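Local coordinates for protein UDP-glucose 4-epimerase (Brucella ovis, PDB 4WOK) that probably interconverts UDP-glucose and UDP-galactose by inverting the sugar at C4, using a tightly held NAD as its redox cofactor, at residues Q120-F124 with A246-L250; N12-V16 with T71-P77. The protein carries 2 engineered substitutions. All blocks are in the same frame, centred on the assembly; numbering follows the deposited sequence.

Interaction 1 of 2, residues Q120-F124 with A246-L250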
ATOM      1  N   GLN A 120      -5.387  11.507  18.098  1.00 25.76           N
ATOM      2  CA  GLN A 120      -3.943  11.509  18.264  1.00 34.54           C
ATOM      3  C   GLN A 120      -3.104  10.600  17.381  1.00 38.88           C
ATOM      4  O   GLN A 120      -2.031  10.998  16.928  1.00 53.68           O
ATOM      5  CB  GLN A 120      -3.608  11.166  19.720  1.00 39.86           C
ATOM      6  CG  GLN A 120      -2.994  12.328  20.462  1.00 59.04           C
ATOM      7  CD  GLN A 120      -1.592  12.640  19.984  1.00 63.19           C
ATOM      8  OE1 GLN A 120      -1.061  11.974  19.093  1.00 63.81           O
ATOM      9  NE2 GLN A 120      -0.977  13.651  20.587  1.00 69.77           N
ATOM     10  N   ASN A 121      -3.549   9.373  17.163  1.00 27.19           N
ATOM     11  CA  ASN A 121      -2.653   8.378  16.591  1.00 27.26           C
ATOM     12  C   ASN A 121      -2.817   8.148  15.080  1.00 30.81           C
ATOM     13  O   ASN A 121      -3.802   7.558  14.656  1.00 37.47           O
ATOM     14  CB  ASN A 121      -2.855   7.066  17.335  1.00 22.87           C
ATOM     15  CG  ASN A 121      -2.489   7.186  18.812  1.00 31.73           C
ATOM     16  OD1 ASN A 121      -1.473   7.782  19.154  1.00 32.19           O
ATOM     17  ND2 ASN A 121      -3.324   6.636  19.686  1.00 28.21           N
ATOM     18  N   VAL A 122      -1.834   8.570  14.283  1.00 21.98           N
ATOM     19  CA  VAL A 122      -1.955   8.459  12.821  1.00 22.13           C
ATOM     20  C   VAL A 122      -1.018   7.416  12.236  1.00 23.45           C
ATOM     21  O   VAL A 122       0.197   7.474  12.420  1.00 25.46           O
ATOM     22  CB  VAL A 122      -1.696   9.813  12.131  1.00 24.81           C
ATOM     23  CG1 VAL A 122      -1.718   9.663  10.599  1.00 21.60           C
ATOM     24  CG2 VAL A 122      -2.740  10.829  12.594  1.00 24.48           C
ATOM     25  N   ILE A 123      -1.602   6.448  11.539  1.00 21.95           N
ATOM     26  CA  ILE A 123      -0.820   5.433  10.856  1.00 19.98           C
ATOM     27  C   ILE A 123      -0.878   5.760   9.367  1.00 26.03           C
ATOM     28  O   ILE A 123      -1.938   5.687   8.765  1.00 23.70           O
ATOM     29  CB  ILE A 123      -1.357   4.016  11.111  1.00 20.64           C
ATOM     30  CG1 ILE A 123      -1.560   3.761  12.618  1.00 26.14           C
ATOM     31  CG2 ILE A 123      -0.455   2.974  10.440  1.00 22.63           C
ATOM     32  CD1 ILE A 123      -0.327   3.945  13.424  1.00 35.22           C
ATOM     33  N   PHE A 124       0.260   6.128   8.795  1.00 19.23           N
ATOM     34  CA  PHE A 124       0.331   6.658   7.429  1.00 18.51           C
ATOM     35  C   PHE A 124       0.876   5.622   6.457  1.00 22.80           C
ATOM     36  O   PHE A 124       1.976   5.106   6.641  1.00 23.08           O
ATOM     37  CB  PHE A 124       1.216   7.902   7.378  1.00 22.09           C
ATOM     38  CG  PHE A 124       1.362   8.471   5.987  1.00 24.50           C
ATOM     39  CD1 PHE A 124       0.260   8.981   5.314  1.00 25.82           C
ATOM     40  CD2 PHE A 124       2.587   8.462   5.342  1.00 24.90           C
ATOM     41  CE1 PHE A 124       0.388   9.496   4.004  1.00 27.04           C
ATOM     42  CE2 PHE A 124       2.728   8.969   4.033  1.00 24.25           C
ATOM     43  CZ  PHE A 124       1.625   9.489   3.372  1.00 22.67           C
ATOM     44  N   ALA A 246       0.871  -1.275  14.105  1.00 30.60           N
ATOM     45  CA  ALA A 246       1.270   0.123  14.272  1.00 31.45           C
ATOM     46  C   ALA A 246       0.288   0.857  15.195  1.00 38.81           C
ATOM     47  O   ALA A 246       0.686   1.685  16.020  1.00 32.64           O
ATOM     48  CB  ALA A 246       1.366   0.814  12.901  1.00 28.45           C
ATOM     49  N   VAL A 247      -0.998   0.535  15.069  1.00 29.18           N
ATOM     50  CA  VAL A 247      -2.003   1.069  15.985  1.00 30.83           C
ATOM     51  C   VAL A 247      -1.679   0.645  17.419  1.00 34.64           C
ATOM     52  O   VAL A 247      -1.711   1.455  18.345  1.00 32.41           O
ATOM     53  CB  VAL A 247      -3.431   0.593  15.618  1.00 29.66           C
ATOM     54  CG1 VAL A 247      -4.412   0.920  16.735  1.00 33.16           C
ATOM     55  CG2 VAL A 247      -3.904   1.208  14.273  1.00 27.49           C
ATOM     56  N   GLU A 248      -1.362  -0.630  17.599  1.00 35.12           N
ATOM     57  CA  GLU A 248      -1.057  -1.142  18.939  1.00 35.54           C
ATOM     58  C   GLU A 248       0.161  -0.446  19.525  1.00 36.07           C
ATOM     59  O   GLU A 248       0.199  -0.129  20.720  1.00 39.81           O
ATOM     60  CB  GLU A 248      -0.823  -2.659  18.909  1.00 35.69           C
ATOM     61  CG  GLU A 248      -2.022  -3.466  18.459  1.00 41.19           C
ATOM     62  CD  GLU A 248      -3.188  -3.344  19.419  1.00 54.18           C
ATOM     63  OE1 GLU A 248      -4.349  -3.455  18.963  1.00 51.08           O
ATOM     64  OE2 GLU A 248      -2.940  -3.146  20.632  1.00 59.15           O
ATOM     65  N   HIS A 249       1.157  -0.230  18.673  1.00 33.06           N
ATOM     66  CA  HIS A 249       2.397   0.419  19.071  1.00 38.88           C
ATOM     67  C   HIS A 249       2.143   1.802  19.665  1.00 35.02           C
ATOM     68  O   HIS A 249       2.688   2.141  20.707  1.00 34.11           O
ATOM     69  CB  HIS A 249       3.339   0.528  17.871  1.00 37.06           C
ATOM     70  CG  HIS A 249       4.594   1.297  18.144  1.00 39.35           C
ATOM     71  ND1 HIS A 249       5.710   0.728  18.725  1.00 41.93           N
ATOM     72  CD2 HIS A 249       4.917   2.590  17.901  1.00 38.56           C
ATOM     73  CE1 HIS A 249       6.661   1.638  18.831  1.00 42.11           C
ATOM     74  NE2 HIS A 249       6.205   2.777  18.334  1.00 39.62           N
ATOM     75  N   LEU A 250       1.325   2.604  18.990  1.00 33.47           N
ATOM     76  CA  LEU A 250       1.033   3.949  19.481  1.00 39.85           C
ATOM     77  C   LEU A 250       0.112   3.892  20.688  1.00 42.65           C
ATOM     78  O   LEU A 250       0.205   4.730  21.584  1.00 36.87           O
ATOM     79  CB  LEU A 250       0.413   4.814  18.381  1.00 32.25           C
ATOM     80  CG  LEU A 250       1.341   5.153  17.204  1.00 31.18           C
ATOM     81  CD1 LEU A 250       0.614   5.987  16.149  1.00 27.86           C
ATOM     82  CD2 LEU A 250       2.586   5.883  17.691  1.00 32.94           C
TER
HETATM   83  O   HOH W   1      -2.450   6.610  22.527  1.00 41.93           O
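Strand 121-124 and helix 246-250 run nearly antiparallel, at 150°, with Asn121 facing Leu250 and Ile123 facing Ala246, and their axes come within 8.7 Å. The contact belongs to the NAD-binding Rossmann fold. Here the end of helix 236-251 packs on an inner strand of the parallel sheet. Ile123 and Leu250 share the core of the apolar contact. With Ile123 CG1 anti to the carbonyl carbon (chi1 -50°), CG1 and its CD1 run toward Val247 and Leu250, while CG2 turns to Ala246 CB. CD1 meets Leu250 CD1 at 3.5 Å and also touches the methyl of Ala246. Ala246 CB thus sits against both branches of the isoleucine, 3.7 Å from Ile123 CG2. Val247 lies across Ile123, with its CG2 3.8 Å from Ile123 CG1. Leu250 runs antiparallel alongside Asn121 and Ile123. Its CD1 rests on Asn121 CB as well as on the isoleucine. Val174 of the neighbouring strand 172-177 touches Ile123, Ala246 and Leu250, and Ala79 and Ile81 of strand 79-82 pack on Val247. Asn121 is the polar end of this buried interface. No direct hydrogen bond joins the two segments. The side-chain amide is instead fixed by its neighbours: ND2 donates to Val78 O, and OD1 takes a weak bond from Arg172 NE. Asn121 OD1 also lies against Leu250 CB, at 3.6 Å. A water bridges the two segments, accepting from Asn121 ND2 at 3.0 Å and donating a weak bond to Leu250 O at 3.4 Å.

Interaction 2 of 2, residues N12-V16 with T71-P77. Engineered in segment 71-77: Ala76 (natural residue Val).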
ATOM      1  N   ASN A  12     -13.140   1.895  20.941  1.00 37.06           N
ATOM      2  CA  ASN A  12     -12.465   0.998  20.025  1.00 31.89           C
ATOM      3  C   ASN A  12     -12.741   1.331  18.558  1.00 32.06           C
ATOM      4  O   ASN A  12     -12.444   0.521  17.692  1.00 29.50           O
ATOM      5  CB  ASN A  12     -12.838  -0.466  20.328  1.00 40.33           C
ATOM      6  CG  ASN A  12     -14.256  -0.809  19.912  1.00 48.75           C
ATOM      7  OD1 ASN A  12     -15.143   0.050  19.914  1.00 51.79           O
ATOM      8  ND2 ASN A  12     -14.478  -2.075  19.547  1.00 42.85           N
ATOM      9  N   ASN A  13     -13.280   2.523  18.278  1.00 26.08           N
ATOM     10  CA  ASN A  13     -13.402   2.959  16.870  1.00 24.42           C
ATOM     11  C   ASN A  13     -12.031   3.273  16.280  1.00 28.49           C
ATOM     12  O   ASN A  13     -11.223   3.968  16.905  1.00 26.98           O
ATOM     13  CB  ASN A  13     -14.305   4.191  16.743  1.00 23.98           C
ATOM     14  CG  ASN A  13     -15.752   3.899  17.076  1.00 35.87           C
ATOM     15  OD1 ASN A  13     -16.266   2.813  16.787  1.00 32.11           O
ATOM     16  ND2 ASN A  13     -16.424   4.875  17.684  1.00 27.55           N
ATOM     17  N   VAL A  14     -11.773   2.767  15.080  1.00 25.30           N
ATOM     18  CA  VAL A  14     -10.563   3.102  14.355  1.00 24.30           C
ATOM     19  C   VAL A  14     -10.996   3.654  13.010  1.00 23.33           C
ATOM     20  O   VAL A  14     -11.748   3.016  12.284  1.00 20.10           O
ATOM     21  CB  VAL A  14      -9.634   1.879  14.192  1.00 24.87           C
ATOM     22  CG1 VAL A  14      -8.467   2.193  13.255  1.00 24.16           C
ATOM     23  CG2 VAL A  14      -9.106   1.457  15.572  1.00 23.83           C
ATOM     24  N   LEU A  15     -10.586   4.883  12.715  1.00 20.52           N
ATOM     25  CA  LEU A  15     -10.996   5.524  11.478  1.00 18.57           C
ATOM     26  C   LEU A  15     -10.064   5.084  10.344  1.00 22.01           C
ATOM     27  O   LEU A  15      -8.859   5.331  10.376  1.00 22.49           O
ATOM     28  CB  LEU A  15     -10.987   7.047  11.620  1.00 23.99           C
ATOM     29  CG  LEU A  15     -11.522   7.805  10.404  1.00 20.16           C
ATOM     30  CD1 LEU A  15     -13.034   7.588  10.308  1.00 22.25           C
ATOM     31  CD2 LEU A  15     -11.181   9.289  10.541  1.00 18.82           C
ATOM     32  N   VAL A  16     -10.629   4.413   9.356  1.00 17.98           N
ATOM     33  CA  VAL A  16      -9.843   3.920   8.234  1.00 17.48           C
ATOM     34  C   VAL A  16     -10.152   4.778   7.024  1.00 17.62           C
ATOM     35  O   VAL A  16     -11.148   4.584   6.321  1.00 21.33           O
ATOM     36  CB  VAL A  16     -10.129   2.443   7.943  1.00 18.97           C
ATOM     37  CG1 VAL A  16      -9.163   1.923   6.891  1.00 21.00           C
ATOM     38  CG2 VAL A  16     -10.006   1.611   9.241  1.00 19.86           C
ATOM     39  N   THR A  71     -16.741  13.813  11.615  1.00 19.00           N
ATOM     40  CA  THR A  71     -16.618  12.370  11.733  1.00 22.45           C
ATOM     41  C   THR A  71     -15.743  11.987  12.904  1.00 22.13           C
ATOM     42  O   THR A  71     -16.089  11.095  13.683  1.00 26.54           O
ATOM     43  CB  THR A  71     -16.043  11.769  10.448  1.00 21.65           C
ATOM     44  OG1 THR A  71     -16.936  12.051   9.371  1.00 22.56           O
ATOM     45  CG2 THR A  71     -15.892  10.254  10.590  1.00 20.47           C
ATOM     46  N   MET A  72     -14.602  12.651  13.038  1.00 20.81           N
ATOM     47  CA  MET A  72     -13.737  12.375  14.186  1.00 24.60           C
ATOM     48  C   MET A  72     -14.410  12.709  15.522  1.00 22.94           C
ATOM     49  O   MET A  72     -14.219  12.000  16.523  1.00 23.21           O
ATOM     50  CB  MET A  72     -12.426  13.138  14.040  1.00 23.85           C
ATOM     51  CG  MET A  72     -11.609  12.682  12.819  1.00 20.33           C
ATOM     52  SD  MET A  72     -10.015  13.508  12.789  1.00 24.62           S
ATOM     53  CE  MET A  72      -9.320  12.801  11.270  1.00 21.61           C
ATOM     54  N   GLU A  73     -15.212  13.768  15.544  1.00 22.60           N
ATOM     55  CA  GLU A  73     -15.930  14.132  16.773  1.00 25.57           C
ATOM     56  C   GLU A  73     -16.999  13.092  17.112  1.00 29.34           C
ATOM     57  O   GLU A  73     -17.175  12.712  18.280  1.00 27.69           O
ATOM     58  CB  GLU A  73     -16.542  15.534  16.636  1.00 24.29           C
ATOM     59  CG  GLU A  73     -15.452  16.598  16.527  1.00 26.93           C
ATOM     60  CD  GLU A  73     -15.972  18.032  16.475  1.00 27.93           C
ATOM     61  OE1 GLU A  73     -17.187  18.251  16.265  1.00 28.52           O
ATOM     62  OE2 GLU A  73     -15.140  18.946  16.659  1.00 27.93           O
ATOM     63  N   LYS A  74     -17.707  12.613  16.099  1.00 22.90           N
ATOM     64  CA  LYS A  74     -18.730  11.599  16.335  1.00 27.60           C
ATOM     65  C   LYS A  74     -18.131  10.281  16.838  1.00 28.88           C
ATOM     66  O   LYS A  74     -18.654   9.673  17.774  1.00 25.27           O
ATOM     67  CB  LYS A  74     -19.537  11.350  15.062  1.00 30.36           C
ATOM     68  CG  LYS A  74     -20.543  10.219  15.200  1.00 36.96           C
ATOM     69  CD  LYS A  74     -21.371  10.043  13.933  1.00 41.32           C
ATOM     70  CE  LYS A  74     -22.403   8.930  14.112  1.00 47.29           C
ATOM     71  NZ  LYS A  74     -23.304   8.805  12.932  1.00 45.84           N
ATOM     72  N   TYR A  75     -17.037   9.836  16.221  1.00 25.16           N
ATOM     73  CA  TYR A  75     -16.531   8.492  16.492  1.00 25.03           C
ATOM     74  C   TYR A  75     -15.386   8.443  17.511  1.00 29.12           C
ATOM     75  O   TYR A  75     -15.071   7.364  18.019  1.00 29.89           O
ATOM     76  CB  TYR A  75     -16.090   7.820  15.188  1.00 24.56           C
ATOM     77  CG  TYR A  75     -17.253   7.424  14.307  1.00 22.47           C
ATOM     78  CD1 TYR A  75     -17.955   6.257  14.549  1.00 25.72           C
ATOM     79  CD2 TYR A  75     -17.668   8.236  13.249  1.00 24.44           C
ATOM     80  CE1 TYR A  75     -19.027   5.893  13.762  1.00 24.69           C
ATOM     81  CE2 TYR A  75     -18.745   7.880  12.457  1.00 23.21           C
ATOM     82  CZ  TYR A  75     -19.413   6.701  12.719  1.00 22.54           C
ATOM     83  OH  TYR A  75     -20.489   6.327  11.957  1.00 27.70           O
ATOM     84  N   ALA A  76     -14.786   9.594  17.823  1.00 24.83           N
ATOM     85  CA  ALA A  76     -13.664   9.653  18.768  1.00 24.43           C
ATOM     86  C   ALA A  76     -12.684   8.497  18.568  1.00 25.47           C
ATOM     87  O   ALA A  76     -12.431   7.721  19.501  1.00 26.80           O
ATOM     88  CB  ALA A  76     -14.189   9.656  20.234  1.00 27.66           C
ATOM     89  N   PRO A  77     -12.141   8.359  17.353  1.00 25.17           N
ATOM     90  CA  PRO A  77     -11.345   7.164  17.067  1.00 25.88           C
ATOM     91  C   PRO A  77     -10.063   7.104  17.879  1.00 24.84           C
ATOM     92  O   PRO A  77      -9.455   8.148  18.128  1.00 25.69           O
ATOM     93  CB  PRO A  77     -11.032   7.295  15.578  1.00 25.56           C
ATOM     94  CG  PRO A  77     -11.141   8.739  15.282  1.00 24.32           C
ATOM     95  CD  PRO A  77     -12.161   9.304  16.220  1.00 24.56           C
TER
HETATM   96  O   HOH W   2     -13.436   5.138  19.926  1.00 26.29           O
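Asn13 ND2 donates a nearly straight hydrogen bond to Tyr75 O, 2.9 Å long with 171° at the hydrogen. The bond lies in the carbonyl plane and uses a lone pair of the oxygen. The acceptor is also close to the plane of the Asn13 amide, so both groups are well aligned. With CG beside the backbone N (chi1 -67°), the asparagine turns its amide to the end of helix 71-75. ND2 meets the edge of the Tyr75 ring near its plane, 3.8 Å from Tyr75 CD1, and the amide and ring planes stand 79° apart. The other end of that ring is held by Asp56, which bonds Tyr75 OH. Close packing continues at Pro77, whose CA makes a bent CA-H...O contact of 3.2 Å with Asn13 O. This is the layered packing of a Rossmann fold: helix 65-75 covers strand 13-17, and the chain then turns through Ala76 and Pro77 into the adjacent parallel strand 79-82. Leu15 fills the packed apolar side. Its CB lies 4.0 Å from Pro77 CB. Its CD1 touches Thr71 CG2 at 3.9 Å, and its CD2 meets Met72 CE at 4.0 Å. Both partners lie across the leucine. Met72 extends beyond CG, and it also packs on helix 96-116. The loose, water-lined side is at Asn13 N and Ala76. Exposed Ala76, engineered from the natural valine, leaves helical geometry with positive phi, which ends helix 65-75. There a water accepts from Asn13 N and donates to Ala76 O, at 2.8 Å from that carbonyl oxygen.

Overall arrangement
Interactions 1 and 2 lie on the same seven-stranded parallel sheet. Strand 79-82 runs between strands 13-17 and 121-125, and it pairs with both. Segment 71-77 leads directly into strand 79-82, which separates the two contacted strands. Val78, bonded to Asn121, also shares a backbone bond with Asn13 and so links the two contacts indirectly. The centres of interaction 1 and interaction 2 are about 13 Å apart. The nearest atoms of interaction 1 and interaction 2 are about 5 Å apart, without touching. The side chains of Ile123 and Leu15 are each about 10 Å from the bound NAD. These two side chains are set back from the NAD site, in the packing of the cofactor-binding fold.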